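Local coordinates for glycoside transferase (Listeria monocytogenes, PDB 6R2M), which probably acts as an extracellular glycoside hydrolase on exopolysaccharide, and may have transferase activity, at residues F189-F194 with F199-P204; D231-T236 with A246-E251; L163-M168 with A216-D221. All blocks are in the same frame, centred on the assembly; numbering follows the deposited sequence.

The three contacts illustrate how one chain combines a hairpin, a helix-to-strand contact and a helix-to-helix contact. Contact 1, at the hairpin of strands 193-195 and 198-200, touches both of the others, its centre about 14 Å from that of contact 2 and about 17 Å from that of contact 3. It does so through neighbouring phenylalanines: Phe189 CE1 is 3.6 Å from Phe233 CE2, and Phe190 CE2 is 3.8 Å from Ala216 CA. Arg250 adds a probable hydrogen bond from NH1 to Asp203 O, 2.8 Å long. Contacts 2 and 3, with centres about 20 Å apart, do not touch, yet helix 209-223 of contact 3 is followed in the chain by helix 228-241 of contact 2.

Contact 1: residues F189-F194 with F199-P204; sequences FFTEVF and FQYADP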
ATOM      1  N   PHE A 189       4.940  -0.096  19.954  1.00  5.81           N
ATOM      2  CA  PHE A 189       4.419   0.429  18.702  1.00  7.23           C
ATOM      3  C   PHE A 189       5.304   1.549  18.182  1.00  6.96           C
ATOM      4  O   PHE A 189       5.914   2.293  18.951  1.00  7.46           O
ATOM      5  CB  PHE A 189       2.995   0.947  18.881  1.00  7.35           C
ATOM      6  CG  PHE A 189       2.070  -0.055  19.495  1.00  7.19           C
ATOM      7  CD1 PHE A 189       1.637  -1.158  18.762  1.00  7.99           C
ATOM      8  CD2 PHE A 189       1.623   0.109  20.802  1.00  9.34           C
ATOM      9  CE1 PHE A 189       0.776  -2.092  19.329  1.00  9.99           C
ATOM     10  CE2 PHE A 189       0.756  -0.822  21.371  1.00 12.65           C
ATOM     11  CZ  PHE A 189       0.337  -1.919  20.626  1.00 10.15           C
ATOM     12  N   PHE A 190       5.349   1.663  16.859  1.00  7.05           N
ATOM     13  CA  PHE A 190       6.127   2.714  16.217  1.00  7.60           C
ATOM     14  C   PHE A 190       5.450   4.065  16.402  1.00  7.73           C
ATOM     15  O   PHE A 190       4.221   4.175  16.307  1.00  8.64           O
ATOM     16  CB  PHE A 190       6.250   2.455  14.720  1.00  6.78           C
ATOM     17  CG  PHE A 190       7.088   1.272  14.362  1.00  6.49           C
ATOM     18  CD1 PHE A 190       8.460   1.388  14.241  1.00  8.34           C
ATOM     19  CD2 PHE A 190       6.493   0.038  14.081  1.00  7.44           C
ATOM     20  CE1 PHE A 190       9.229   0.299  13.876  1.00  6.25           C
ATOM     21  CE2 PHE A 190       7.264  -1.058  13.723  1.00  7.17           C
ATOM     22  CZ  PHE A 190       8.623  -0.928  13.615  1.00  6.95           C
ATOM     23  N   THR A 191       6.265   5.100  16.626  1.00  7.57           N
ATOM     24  CA  THR A 191       5.810   6.472  16.425  1.00  9.41           C
ATOM     25  C   THR A 191       5.593   6.688  14.938  1.00  9.46           C
ATOM     26  O   THR A 191       6.540   6.567  14.154  1.00  9.69           O
ATOM     27  CB  THR A 191       6.852   7.467  16.922  1.00  9.23           C
ATOM     28  OG1 THR A 191       8.125   7.091  16.390  1.00  8.24           O
ATOM     29  CG2 THR A 191       6.914   7.496  18.429  1.00 11.68           C
ATOM     30  N   GLU A 192       4.368   7.016  14.546  1.00  8.01           N
ATOM     31  CA  GLU A 192       4.039   6.997  13.128  1.00  6.10           C
ATOM     32  C   GLU A 192       4.461   8.251  12.383  1.00 10.11           C
ATOM     33  O   GLU A 192       4.545   8.213  11.150  1.00 10.05           O
ATOM     34  CB  GLU A 192       2.532   6.822  12.935  1.00  8.84           C
ATOM     35  CG  GLU A 192       1.991   5.532  13.527  1.00 11.05           C
ATOM     36  CD  GLU A 192       1.388   5.717  14.913  1.00 12.31           C
ATOM     37  OE1 GLU A 192       1.805   6.646  15.637  1.00 12.08           O
ATOM     38  OE2 GLU A 192       0.478   4.933  15.275  1.00 12.30           O
ATOM     39  N   VAL A 193       4.703   9.357  13.076  1.00  8.99           N
ATOM     40  CA  VAL A 193       4.819  10.659  12.429  1.00  7.97           C
ATOM     41  C   VAL A 193       6.205  11.241  12.671  1.00 10.27           C
ATOM     42  O   VAL A 193       6.681  11.295  13.811  1.00 10.70           O
ATOM     43  CB  VAL A 193       3.736  11.633  12.928  1.00  9.59           C
ATOM     44  CG1 VAL A 193       3.870  12.969  12.214  1.00 15.40           C
ATOM     45  CG2 VAL A 193       2.349  11.063  12.692  1.00 12.16           C
ATOM     46  N   PHE A 194       6.828  11.716  11.600  1.00  8.38           N
ATOM     47  CA  PHE A 194       8.109  12.404  11.659  1.00  8.63           C
ATOM     48  C   PHE A 194       7.850  13.853  11.267  1.00 11.19           C
ATOM     49  O   PHE A 194       7.309  14.119  10.191  1.00 10.12           O
ATOM     50  CB  PHE A 194       9.112  11.707  10.731  1.00  9.50           C
ATOM     51  CG  PHE A 194      10.486  12.321  10.725  1.00 11.59           C
ATOM     52  CD1 PHE A 194      11.401  12.017  11.720  1.00  8.62           C
ATOM     53  CD2 PHE A 194      10.868  13.168   9.696  1.00 12.56           C
ATOM     54  CE1 PHE A 194      12.672  12.570  11.704  1.00 11.76           C
ATOM     55  CE2 PHE A 194      12.138  13.725   9.676  1.00 13.99           C
ATOM     56  CZ  PHE A 194      13.035  13.427  10.685  1.00 15.18           C
ATOM     57  N   PHE A 199       9.959  12.537  16.316  1.00 11.15           N
ATOM     58  CA  PHE A 199       8.923  11.526  16.155  1.00 10.90           C
ATOM     59  C   PHE A 199       7.776  11.782  17.116  1.00 15.20           C
ATOM     60  O   PHE A 199       7.994  12.177  18.268  1.00 15.18           O
ATOM     61  CB  PHE A 199       9.472  10.130  16.415  1.00  9.69           C
ATOM     62  CG  PHE A 199      10.484   9.672  15.410  1.00  9.89           C
ATOM     63  CD1 PHE A 199      10.079   9.140  14.193  1.00 10.01           C
ATOM     64  CD2 PHE A 199      11.837   9.754  15.686  1.00 11.41           C
ATOM     65  CE1 PHE A 199      11.017   8.690  13.281  1.00  7.95           C
ATOM     66  CE2 PHE A 199      12.781   9.314  14.772  1.00 12.46           C
ATOM     67  CZ  PHE A 199      12.367   8.773  13.567  1.00 10.64           C
ATOM     68  N   GLN A 200       6.561  11.521  16.648  1.00 10.01           N
ATOM     69  CA  GLN A 200       5.374  11.612  17.479  1.00 12.04           C
ATOM     70  C   GLN A 200       4.399  10.521  17.059  1.00 10.58           C
ATOM     71  O   GLN A 200       4.492   9.967  15.961  1.00 10.20           O
ATOM     72  CB  GLN A 200       4.712  12.992  17.357  1.00 18.08           C
ATOM     73  CG  GLN A 200       4.149  13.271  15.967  1.00 25.75           C
ATOM     74  CD  GLN A 200       4.846  14.398  15.212  1.00 34.99           C
ATOM     75  OE1 GLN A 200       6.077  14.445  15.127  1.00 32.23           O
ATOM     76  NE2 GLN A 200       4.051  15.284  14.613  1.00 38.11           N
ATOM     77  N   TYR A 201       3.472  10.201  17.957  1.00 13.65           N
ATOM     78  CA  TYR A 201       2.419   9.254  17.623  1.00 11.18           C
ATOM     79  C   TYR A 201       1.297   9.958  16.869  1.00 11.82           C
ATOM     80  O   TYR A 201       1.054  11.158  17.026  1.00 11.79           O
ATOM     81  CB  TYR A 201       1.868   8.558  18.878  1.00 11.72           C
ATOM     82  CG  TYR A 201       2.831   7.553  19.516  1.00 12.20           C
ATOM     83  CD1 TYR A 201       3.015   6.280  18.972  1.00 13.20           C
ATOM     84  CD2 TYR A 201       3.555   7.885  20.657  1.00 10.32           C
ATOM     85  CE1 TYR A 201       3.902   5.372  19.549  1.00 12.51           C
ATOM     86  CE2 TYR A 201       4.421   6.985  21.244  1.00 14.21           C
ATOM     87  CZ  TYR A 201       4.585   5.725  20.695  1.00 17.55           C
ATOM     88  OH  TYR A 201       5.459   4.830  21.279  1.00 13.51           O
ATOM     89  N   ALA A 202       0.608   9.186  16.032  1.00  8.53           N
ATOM     90  CA  ALA A 202      -0.440   9.748  15.195  1.00 11.33           C
ATOM     91  C   ALA A 202      -1.665  10.131  16.012  1.00 11.63           C
ATOM     92  O   ALA A 202      -2.386  11.072  15.650  1.00 13.49           O
ATOM     93  CB  ALA A 202      -0.823   8.745  14.107  1.00 11.56           C
ATOM     94  N   ASP A 203      -1.913   9.425  17.105  1.00 10.63           N
ATOM     95  CA  ASP A 203      -3.111   9.588  17.915  1.00 15.73           C
ATOM     96  C   ASP A 203      -2.714   9.497  19.374  1.00 13.33           C
ATOM     97  O   ASP A 203      -1.772   8.774  19.719  1.00 13.31           O
ATOM     98  CB  ASP A 203      -4.152   8.507  17.567  1.00 15.36           C
ATOM     99  CG  ASP A 203      -5.450   8.680  18.321  1.00 19.08           C
ATOM    100  OD1 ASP A 203      -6.282   9.495  17.882  1.00 28.15           O
ATOM    101  OD2 ASP A 203      -5.631   7.998  19.349  1.00 16.96           O
ATOM    102  N   PRO A 204      -3.378  10.238  20.266  1.00 17.47           N
ATOM    103  CA  PRO A 204      -2.958  10.217  21.673  1.00 17.09           C
ATOM    104  C   PRO A 204      -3.150   8.874  22.362  1.00 17.31           C
ATOM    105  O   PRO A 204      -2.488   8.631  23.375  1.00 23.82           O
ATOM    106  CB  PRO A 204      -3.813  11.315  22.329  1.00 19.67           C
ATOM    107  CG  PRO A 204      -4.743  11.814  21.282  1.00 26.59           C
ATOM    108  CD  PRO A 204      -4.213  11.407  19.947  1.00 22.90           C
TER
HETATM  109  O   HOH W   1       4.377   2.145  21.787  1.00 11.09           O
HETATM  110  O   HOH W   2       7.923   4.266  19.984  1.00 16.78           O
HETATM  111  O   HOH W   3      -0.796   6.500  17.336  1.00 10.94           O
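Glu192 and Ala202 meet through a carboxylate-to-backbone bond: Ala202 N donates to Glu192 OE1 over 2.8 Å, arriving from above the carboxylate plane, 52° out of it. Glu192 reaches this N-H because its chain is bent at chi2 (97°). A water lies 2.9 Å from Glu192 OE2 and accepts from Asp203 N, and OE2 also takes a weak bond from Gln212 NE2. Val193 and Gln200 form an antiparallel hydrogen-bonded pair, with Val193 N to Gln200 O at 3.0 Å and Gln200 N to Val193 O at 2.8 Å. Two further waters join the hydroxyl of Tyr201 to the backbone of Phe189, one at its N and one at its O.

Packing surrounds these bonds. Thr191 CG2 sits over the centre of one face of the Tyr201 ring, a CH-pi contact 3.7 Å from the centroid, while Glu192 OE1 lies at that ring's edge. On the hairpin, Phe194 directs its edge at a face of Phe199, with the planes at 61° and Phe194 CD1 3.7 Å from Phe199 CE1. The other side of the strands carries Val193, whose CG1 packs on the amide of Gln200; NE2 of that amide bonds to Gln195. With Glu192 and Val193 both facing Gln200, this is a classic beta bulge at the open end of a beta hairpin.

Contact 2: residues D231-T236 with A246-E251; sequences DNFLQT and ARYQRE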
ATOM      1  N   ASP A 231       8.219  -6.684  16.797  1.00  7.66           N
ATOM      2  CA  ASP A 231       8.173  -8.087  16.415  1.00  7.70           C
ATOM      3  C   ASP A 231       7.735  -8.943  17.590  1.00  7.21           C
ATOM      4  O   ASP A 231       6.892  -9.831  17.433  1.00  6.59           O
ATOM      5  CB  ASP A 231       9.532  -8.541  15.889  1.00  7.41           C
ATOM      6  CG  ASP A 231       9.481  -9.914  15.241  1.00 14.43           C
ATOM      7  OD1 ASP A 231       8.774 -10.072  14.230  1.00 11.32           O
ATOM      8  OD2 ASP A 231      10.142 -10.843  15.750  1.00 16.81           O
ATOM      9  N   ASN A 232       8.243  -8.639  18.792  1.00  7.24           N
ATOM     10  CA  ASN A 232       7.849  -9.401  19.968  1.00  8.69           C
ATOM     11  C   ASN A 232       6.369  -9.215  20.280  1.00  6.65           C
ATOM     12  O   ASN A 232       5.681 -10.176  20.650  1.00  9.25           O
ATOM     13  CB  ASN A 232       8.686  -8.998  21.175  1.00  8.29           C
ATOM     14  CG  ASN A 232       8.158  -9.596  22.460  1.00  9.65           C
ATOM     15  OD1 ASN A 232       7.542  -8.901  23.273  1.00 13.46           O
ATOM     16  ND2 ASN A 232       8.372 -10.896  22.641  1.00  8.71           N
ATOM     17  N   PHE A 233       5.852  -7.995  20.136  1.00  7.96           N
ATOM     18  CA  PHE A 233       4.426  -7.791  20.344  1.00  7.31           C
ATOM     19  C   PHE A 233       3.616  -8.696  19.419  1.00  6.79           C
ATOM     20  O   PHE A 233       2.662  -9.346  19.847  1.00  9.04           O
ATOM     21  CB  PHE A 233       4.060  -6.324  20.110  1.00  9.07           C
ATOM     22  CG  PHE A 233       2.597  -6.052  20.264  1.00 10.33           C
ATOM     23  CD1 PHE A 233       2.036  -5.959  21.514  1.00 13.95           C
ATOM     24  CD2 PHE A 233       1.786  -5.900  19.149  1.00 14.05           C
ATOM     25  CE1 PHE A 233       0.674  -5.719  21.666  1.00 15.46           C
ATOM     26  CE2 PHE A 233       0.421  -5.651  19.292  1.00 16.34           C
ATOM     27  CZ  PHE A 233      -0.125  -5.562  20.552  1.00 13.98           C
ATOM     28  N   LEU A 234       3.981  -8.741  18.141  1.00  7.58           N
ATOM     29  CA  LEU A 234       3.251  -9.587  17.201  1.00  7.99           C
ATOM     30  C   LEU A 234       3.304 -11.043  17.623  1.00  9.85           C
ATOM     31  O   LEU A 234       2.283 -11.742  17.617  1.00 10.56           O
ATOM     32  CB  LEU A 234       3.812  -9.416  15.784  1.00  6.94           C
ATOM     33  CG  LEU A 234       3.665  -8.050  15.112  1.00  6.52           C
ATOM     34  CD1 LEU A 234       4.305  -8.083  13.734  1.00  7.12           C
ATOM     35  CD2 LEU A 234       2.209  -7.614  15.011  1.00  7.76           C
ATOM     36  N   GLN A 235       4.496 -11.520  17.997  1.00  8.61           N
ATOM     37  CA  GLN A 235       4.648 -12.921  18.374  1.00 12.61           C
ATOM     38  C   GLN A 235       3.821 -13.256  19.606  1.00 10.04           C
ATOM     39  O   GLN A 235       3.174 -14.313  19.659  1.00 11.61           O
ATOM     40  CB  GLN A 235       6.126 -13.246  18.600  1.00 12.83           C
ATOM     41  CG  GLN A 235       6.920 -13.354  17.299  1.00 18.63           C
ATOM     42  CD  GLN A 235       8.413 -13.460  17.534  1.00 28.11           C
ATOM     43  OE1 GLN A 235       8.875 -13.423  18.675  1.00 28.31           O
ATOM     44  NE2 GLN A 235       9.178 -13.590  16.452  1.00 20.83           N
ATOM     45  N   THR A 236       3.814 -12.370  20.607  1.00  7.43           N
ATOM     46  CA  THR A 236       3.104 -12.690  21.843  1.00 11.17           C
ATOM     47  C   THR A 236       1.590 -12.585  21.673  1.00 11.32           C
ATOM     48  O   THR A 236       0.845 -13.338  22.313  1.00 12.58           O
ATOM     49  CB  THR A 236       3.584 -11.796  22.990  1.00 15.74           C
ATOM     50  OG1 THR A 236       3.282 -10.418  22.707  1.00 14.53           O
ATOM     51  CG2 THR A 236       5.085 -11.954  23.203  1.00 13.73           C
ATOM     52  N   ALA A 246      -7.145  -5.320  14.994  1.00  6.84           N
ATOM     53  CA  ALA A 246      -7.034  -4.216  14.047  1.00  9.35           C
ATOM     54  C   ALA A 246      -6.489  -2.946  14.680  1.00  8.26           C
ATOM     55  O   ALA A 246      -5.797  -2.174  14.002  1.00  6.96           O
ATOM     56  CB  ALA A 246      -8.395  -3.931  13.417  1.00  7.21           C
ATOM     57  N   ARG A 247      -6.817  -2.684  15.945  1.00  8.10           N
ATOM     58  CA  ARG A 247      -6.396  -1.454  16.606  1.00  7.77           C
ATOM     59  C   ARG A 247      -6.115  -1.730  18.072  1.00  7.64           C
ATOM     60  O   ARG A 247      -6.822  -2.522  18.696  1.00  9.39           O
ATOM     61  CB  ARG A 247      -7.463  -0.361  16.513  1.00  8.73           C
ATOM     62  CG  ARG A 247      -7.704   0.166  15.113  1.00 10.36           C
ATOM     63  CD  ARG A 247      -8.962   0.975  15.060  1.00 14.79           C
ATOM     64  NE  ARG A 247      -9.133   1.625  13.761  1.00 19.64           N
ATOM     65  CZ  ARG A 247      -9.869   1.148  12.766  1.00 26.44           C
ATOM     66  NH1 ARG A 247     -10.511  -0.006  12.903  1.00 28.37           N
ATOM     67  NH2 ARG A 247      -9.959   1.825  11.625  1.00 27.05           N
ATOM     68  N   TYR A 248      -5.101  -1.052  18.627  1.00  8.07           N
ATOM     69  CA  TYR A 248      -4.747  -1.220  20.028  1.00 10.68           C
ATOM     70  C   TYR A 248      -4.648   0.118  20.751  1.00  8.14           C
ATOM     71  O   TYR A 248      -4.356   1.163  20.158  1.00  9.80           O
ATOM     72  CB  TYR A 248      -3.407  -1.958  20.191  1.00  9.55           C
ATOM     73  CG  TYR A 248      -3.436  -3.422  19.841  1.00  7.96           C
ATOM     74  CD1 TYR A 248      -3.341  -3.841  18.514  1.00  9.11           C
ATOM     75  CD2 TYR A 248      -3.534  -4.385  20.832  1.00  9.49           C
ATOM     76  CE1 TYR A 248      -3.361  -5.178  18.186  1.00  8.56           C
ATOM     77  CE2 TYR A 248      -3.562  -5.733  20.514  1.00  9.13           C
ATOM     78  CZ  TYR A 248      -3.473  -6.119  19.187  1.00  8.88           C
ATOM     79  OH  TYR A 248      -3.490  -7.450  18.849  1.00  9.44           O
ATOM     80  N   GLN A 249      -4.899   0.071  22.055  1.00 10.44           N
ATOM     81  CA  GLN A 249      -4.671   1.207  22.929  1.00 10.99           C
ATOM     82  C   GLN A 249      -3.213   1.200  23.383  1.00 11.09           C
ATOM     83  O   GLN A 249      -2.713   0.186  23.880  1.00 14.75           O
ATOM     84  CB  GLN A 249      -5.625   1.139  24.120  1.00 14.29           C
ATOM     85  CG  GLN A 249      -7.087   1.198  23.720  1.00 14.38           C
ATOM     86  CD  GLN A 249      -7.520   2.591  23.303  1.00 17.37           C
ATOM     87  OE1 GLN A 249      -7.348   3.553  24.054  1.00 20.97           O
ATOM     88  NE2 GLN A 249      -8.088   2.707  22.108  1.00 14.07           N
ATOM     89  N   ARG A 250      -2.519   2.324  23.191  1.00 13.65           N
ATOM     90  CA  ARG A 250      -1.086   2.329  23.466  1.00 23.04           C
ATOM     91  C   ARG A 250      -0.778   2.241  24.951  1.00 24.04           C
ATOM     92  O   ARG A 250       0.233   1.645  25.334  1.00 30.55           O
ATOM     93  CB  ARG A 250      -0.442   3.579  22.893  1.00 23.21           C
ATOM     94  CG  ARG A 250       0.034   3.390  21.500  1.00 23.24           C
ATOM     95  CD  ARG A 250       1.202   4.290  21.222  1.00 24.79           C
ATOM     96  NE  ARG A 250       1.050   5.613  21.821  1.00 20.51           N
ATOM     97  CZ  ARG A 250       0.236   6.559  21.364  1.00 17.82           C
ATOM     98  NH1 ARG A 250      -0.516   6.338  20.294  1.00 20.38           N
ATOM     99  NH2 ARG A 250       0.184   7.739  21.973  1.00 20.92           N
ATOM    100  N   GLU A 251      -1.622   2.834  25.791  1.00 23.46           N
ATOM    101  CA  GLU A 251      -1.321   2.902  27.217  1.00 24.05           C
ATOM    102  C   GLU A 251      -1.402   1.528  27.869  1.00 27.05           C
ATOM    103  O   GLU A 251      -0.575   1.191  28.724  1.00 30.49           O
ATOM    104  CB  GLU A 251      -2.272   3.888  27.892  1.00 26.28           C
ATOM    105  CG  GLU A 251      -2.376   5.241  27.171  1.00 36.38           C
ATOM    106  CD  GLU A 251      -3.562   5.347  26.206  1.00 38.88           C
ATOM    107  OE1 GLU A 251      -4.407   6.244  26.415  1.00 38.11           O
ATOM    108  OE2 GLU A 251      -3.648   4.559  25.231  1.00 26.44           O
TER
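Phe233 and Tyr248 are brought together by their first torsions. Phe233 holds CG opposite its backbone N (chi1 178°), which extends the ring from the helix toward the strand; Tyr248 turns CG away from its carbonyl carbon (chi1 -71°) and sends its ring back from the strand to meet it. The two side chains thus approach from opposite directions and bridge backbones whose nearest CA atoms, those of Phe233 and Tyr248, are 11.3 Å apart.

Where they meet, the rings form a T-shaped stack. The edge of Phe233 is directed at one face of Tyr248, with the planes at 82° and the ring centroids 4.9 Å apart. Phe233 CZ leads the approach: it stands above the Tyr248 ring, displaced toward the rim, and comes to 3.4 Å from Tyr248 CE2. Phe233 CE2 follows, 3.9 Å from Tyr248 CZ. No hydrogen bond crosses between the segments, and both residues are buried.

The phenol end of Tyr248 is nevertheless well provided for, since its OH is hydrogen-bonded to Glu237 OE1 and to Tyr245 N, which would limit how far the ring can swing. Phe233 takes part in a second edge-to-face pair, with Phe189, and both side chains of the contact touch Met209 of helix 209-223. Between these segments the aromatic pair joins helix 228-241 to strand 247-249, which pairs with strand 206-208 in a small two-stranded antiparallel sheet beside the helices.

Contact 3: residues L163-M168 with A216-D221; sequences LNIQAM and AMAYFD
An N-capped helix start packs against the C-terminal half of another helix here, Ile165 in the first turn of helix 165-170 meeting Ala218 and Asp221 of helix 209-223. With CG1 beside the backbone N (chi1 -61°), the Ile165 side chain lies against the second helix, CG1 being 3.6 Å from Ala218 O and 4.1 Å from Ala218 CB, while its CB rests 3.8 Å from Asp221 CB. The small methyl of Ala218 allows the backbones to come close, the CA atoms of Ile165 and Ala218 being 6.1 Å apart. Leu163 CB adds a looser contact with Ala218 CB, at 4.3 Å.

Asn164 is the N-cap residue: its OD1 accepts from Ala167 N over 3.0 Å, the donor lying above the amide plane. The N-H groups of Ile165 and Gln166 each donate to a water, and both waters in turn donate to Asp221 OD2. The carboxylate thus faces the start of the helix through solvent, where the helix dipole would probably favour its negative charge. Asp221 OD1 makes a salt bridge with Lys274 NZ.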
ATOM      1  N   LEU A 163       6.007   5.130   3.502  1.00  7.25           N
ATOM      2  CA  LEU A 163       7.290   4.850   2.876  1.00  7.49           C
ATOM      3  C   LEU A 163       7.228   3.542   2.098  1.00 13.10           C
ATOM      4  O   LEU A 163       6.682   2.535   2.570  1.00 13.57           O
ATOM      5  CB  LEU A 163       8.409   4.781   3.912  1.00  9.07           C
ATOM      6  CG  LEU A 163       8.705   6.066   4.686  1.00  8.95           C
ATOM      7  CD1 LEU A 163       9.680   5.782   5.816  1.00 13.34           C
ATOM      8  CD2 LEU A 163       9.265   7.153   3.797  1.00 11.25           C
ATOM      9  N   ASN A 164       7.784   3.567   0.892  1.00  8.60           N
ATOM     10  CA  ASN A 164       7.906   2.389   0.048  1.00  8.46           C
ATOM     11  C   ASN A 164       9.387   2.338  -0.300  1.00 10.71           C
ATOM     12  O   ASN A 164       9.845   3.097  -1.155  1.00  9.24           O
ATOM     13  CB  ASN A 164       7.005   2.511  -1.178  1.00  8.95           C
ATOM     14  CG  ASN A 164       7.022   1.281  -2.059  1.00 11.98           C
ATOM     15  OD1 ASN A 164       8.067   0.660  -2.286  1.00 12.45           O
ATOM     16  ND2 ASN A 164       5.857   0.939  -2.586  1.00 11.17           N
ATOM     17  N   ILE A 165      10.147   1.503   0.415  1.00 10.44           N
ATOM     18  CA  ILE A 165      11.602   1.537   0.280  1.00  9.00           C
ATOM     19  C   ILE A 165      12.019   1.148  -1.130  1.00 12.28           C
ATOM     20  O   ILE A 165      12.916   1.757  -1.720  1.00  8.69           O
ATOM     21  CB  ILE A 165      12.260   0.626   1.333  1.00 10.61           C
ATOM     22  CG1 ILE A 165      11.918   1.115   2.742  1.00 10.50           C
ATOM     23  CG2 ILE A 165      13.793   0.550   1.113  1.00 10.74           C
ATOM     24  CD1 ILE A 165      12.187   2.606   2.994  1.00  9.84           C
ATOM     25  N   GLN A 166      11.384   0.123  -1.696  1.00 13.49           N
ATOM     26  CA  GLN A 166      11.728  -0.278  -3.057  1.00 14.50           C
ATOM     27  C   GLN A 166      11.530   0.872  -4.042  1.00 13.07           C
ATOM     28  O   GLN A 166      12.410   1.146  -4.869  1.00 13.68           O
ATOM     29  CB  GLN A 166      10.902  -1.502  -3.466  1.00 17.60           C
ATOM     30  CG  GLN A 166      11.069  -1.870  -4.934  1.00 30.11           C
ATOM     31  CD  GLN A 166      11.046  -3.364  -5.182  1.00 35.01           C
ATOM     32  OE1 GLN A 166      11.632  -4.144  -4.429  1.00 39.25           O
ATOM     33  NE2 GLN A 166      10.351  -3.773  -6.238  1.00 34.29           N
ATOM     34  N   ALA A 167      10.405   1.585  -3.937  1.00 11.23           N
ATOM     35  CA  ALA A 167      10.157   2.680  -4.869  1.00 12.54           C
ATOM     36  C   ALA A 167      11.163   3.807  -4.667  1.00 16.09           C
ATOM     37  O   ALA A 167      11.633   4.417  -5.635  1.00 14.24           O
ATOM     38  CB  ALA A 167       8.729   3.205  -4.708  1.00 11.28           C
ATOM     39  N   MET A 168      11.516   4.089  -3.419  1.00 10.08           N
ATOM     40  CA  MET A 168      12.450   5.178  -3.152  1.00  9.44           C
ATOM     41  C   MET A 168      13.845   4.859  -3.667  1.00 12.70           C
ATOM     42  O   MET A 168      14.557   5.764  -4.121  1.00 13.22           O
ATOM     43  CB  MET A 168      12.485   5.491  -1.656  1.00 11.54           C
ATOM     44  CG  MET A 168      11.168   5.990  -1.142  1.00  9.18           C
ATOM     45  SD  MET A 168      11.192   6.229   0.639  1.00 12.92           S
ATOM     46  CE  MET A 168      12.488   7.465   0.781  1.00 13.18           C
ATOM     47  N   ALA A 216       6.539  -1.419   9.939  1.00  5.13           N
ATOM     48  CA  ALA A 216       7.410  -2.541  10.257  1.00  6.44           C
ATOM     49  C   ALA A 216       8.043  -3.115   9.004  1.00  7.99           C
ATOM     50  O   ALA A 216       9.214  -3.514   9.018  1.00  6.49           O
ATOM     51  CB  ALA A 216       6.626  -3.633  10.982  1.00  5.31           C
ATOM     52  N   MET A 217       7.269  -3.201   7.916  1.00  5.71           N
ATOM     53  CA  MET A 217       7.831  -3.719   6.677  1.00  5.22           C
ATOM     54  C   MET A 217       8.857  -2.759   6.079  1.00  8.31           C
ATOM     55  O   MET A 217       9.899  -3.194   5.583  1.00  8.69           O
ATOM     56  CB  MET A 217       6.708  -4.027   5.689  1.00  7.59           C
ATOM     57  CG  MET A 217       6.120  -5.392   6.006  1.00 13.58           C
ATOM     58  SD  MET A 217       4.945  -5.998   4.806  1.00 25.63           S
ATOM     59  CE  MET A 217       3.722  -4.800   5.093  1.00  9.09           C
ATOM     60  N   ALA A 218       8.588  -1.452   6.123  1.00  6.65           N
ATOM     61  CA  ALA A 218       9.578  -0.488   5.653  1.00  9.92           C
ATOM     62  C   ALA A 218      10.830  -0.537   6.515  1.00  9.58           C
ATOM     63  O   ALA A 218      11.948  -0.400   6.012  1.00  8.79           O
ATOM     64  CB  ALA A 218       8.984   0.919   5.660  1.00  7.62           C
ATOM     65  N   TYR A 219      10.651  -0.703   7.823  1.00  7.54           N
ATOM     66  CA  TYR A 219      11.788  -0.828   8.725  1.00  7.28           C
ATOM     67  C   TYR A 219      12.686  -1.984   8.309  1.00  7.78           C
ATOM     68  O   TYR A 219      13.912  -1.838   8.225  1.00  7.40           O
ATOM     69  CB  TYR A 219      11.287  -1.024  10.153  1.00  5.37           C
ATOM     70  CG  TYR A 219      12.360  -0.926  11.189  1.00  8.13           C
ATOM     71  CD1 TYR A 219      13.127  -2.036  11.530  1.00  8.62           C
ATOM     72  CD2 TYR A 219      12.599   0.267  11.847  1.00  8.92           C
ATOM     73  CE1 TYR A 219      14.096  -1.951  12.500  1.00  6.38           C
ATOM     74  CE2 TYR A 219      13.570   0.370  12.810  1.00 10.83           C
ATOM     75  CZ  TYR A 219      14.319  -0.743  13.127  1.00 10.03           C
ATOM     76  OH  TYR A 219      15.278  -0.629  14.096  1.00 11.34           O
ATOM     77  N   PHE A 220      12.093  -3.154   8.090  1.00  7.04           N
ATOM     78  CA  PHE A 220      12.885  -4.307   7.683  1.00  8.99           C
ATOM     79  C   PHE A 220      13.520  -4.080   6.322  1.00  8.43           C
ATOM     80  O   PHE A 220      14.689  -4.421   6.102  1.00 11.45           O
ATOM     81  CB  PHE A 220      12.022  -5.560   7.643  1.00  8.99           C
ATOM     82  CG  PHE A 220      12.782  -6.784   7.239  1.00  9.08           C
ATOM     83  CD1 PHE A 220      12.639  -7.314   5.967  1.00 11.64           C
ATOM     84  CD2 PHE A 220      13.647  -7.400   8.130  1.00 11.22           C
ATOM     85  CE1 PHE A 220      13.356  -8.444   5.585  1.00 13.54           C
ATOM     86  CE2 PHE A 220      14.353  -8.531   7.753  1.00 14.78           C
ATOM     87  CZ  PHE A 220      14.203  -9.052   6.482  1.00 15.65           C
ATOM     88  N   ASP A 221      12.760  -3.498   5.394  1.00  7.11           N
ATOM     89  CA  ASP A 221      13.268  -3.276   4.041  1.00  9.74           C
ATOM     90  C   ASP A 221      14.503  -2.388   4.040  1.00  9.83           C
ATOM     91  O   ASP A 221      15.445  -2.629   3.271  1.00 11.61           O
ATOM     92  CB  ASP A 221      12.186  -2.650   3.171  1.00 10.32           C
ATOM     93  CG  ASP A 221      11.118  -3.639   2.768  1.00 14.69           C
ATOM     94  OD1 ASP A 221      11.338  -4.857   2.931  1.00 16.15           O
ATOM     95  OD2 ASP A 221      10.064  -3.191   2.273  1.00 17.19           O
TER
HETATM   96  O   HOH W   4       8.735  -0.460   2.183  1.00 14.26           O
HETATM   97  O   HOH W   5       9.819  -2.056  -0.440  1.00 22.76           O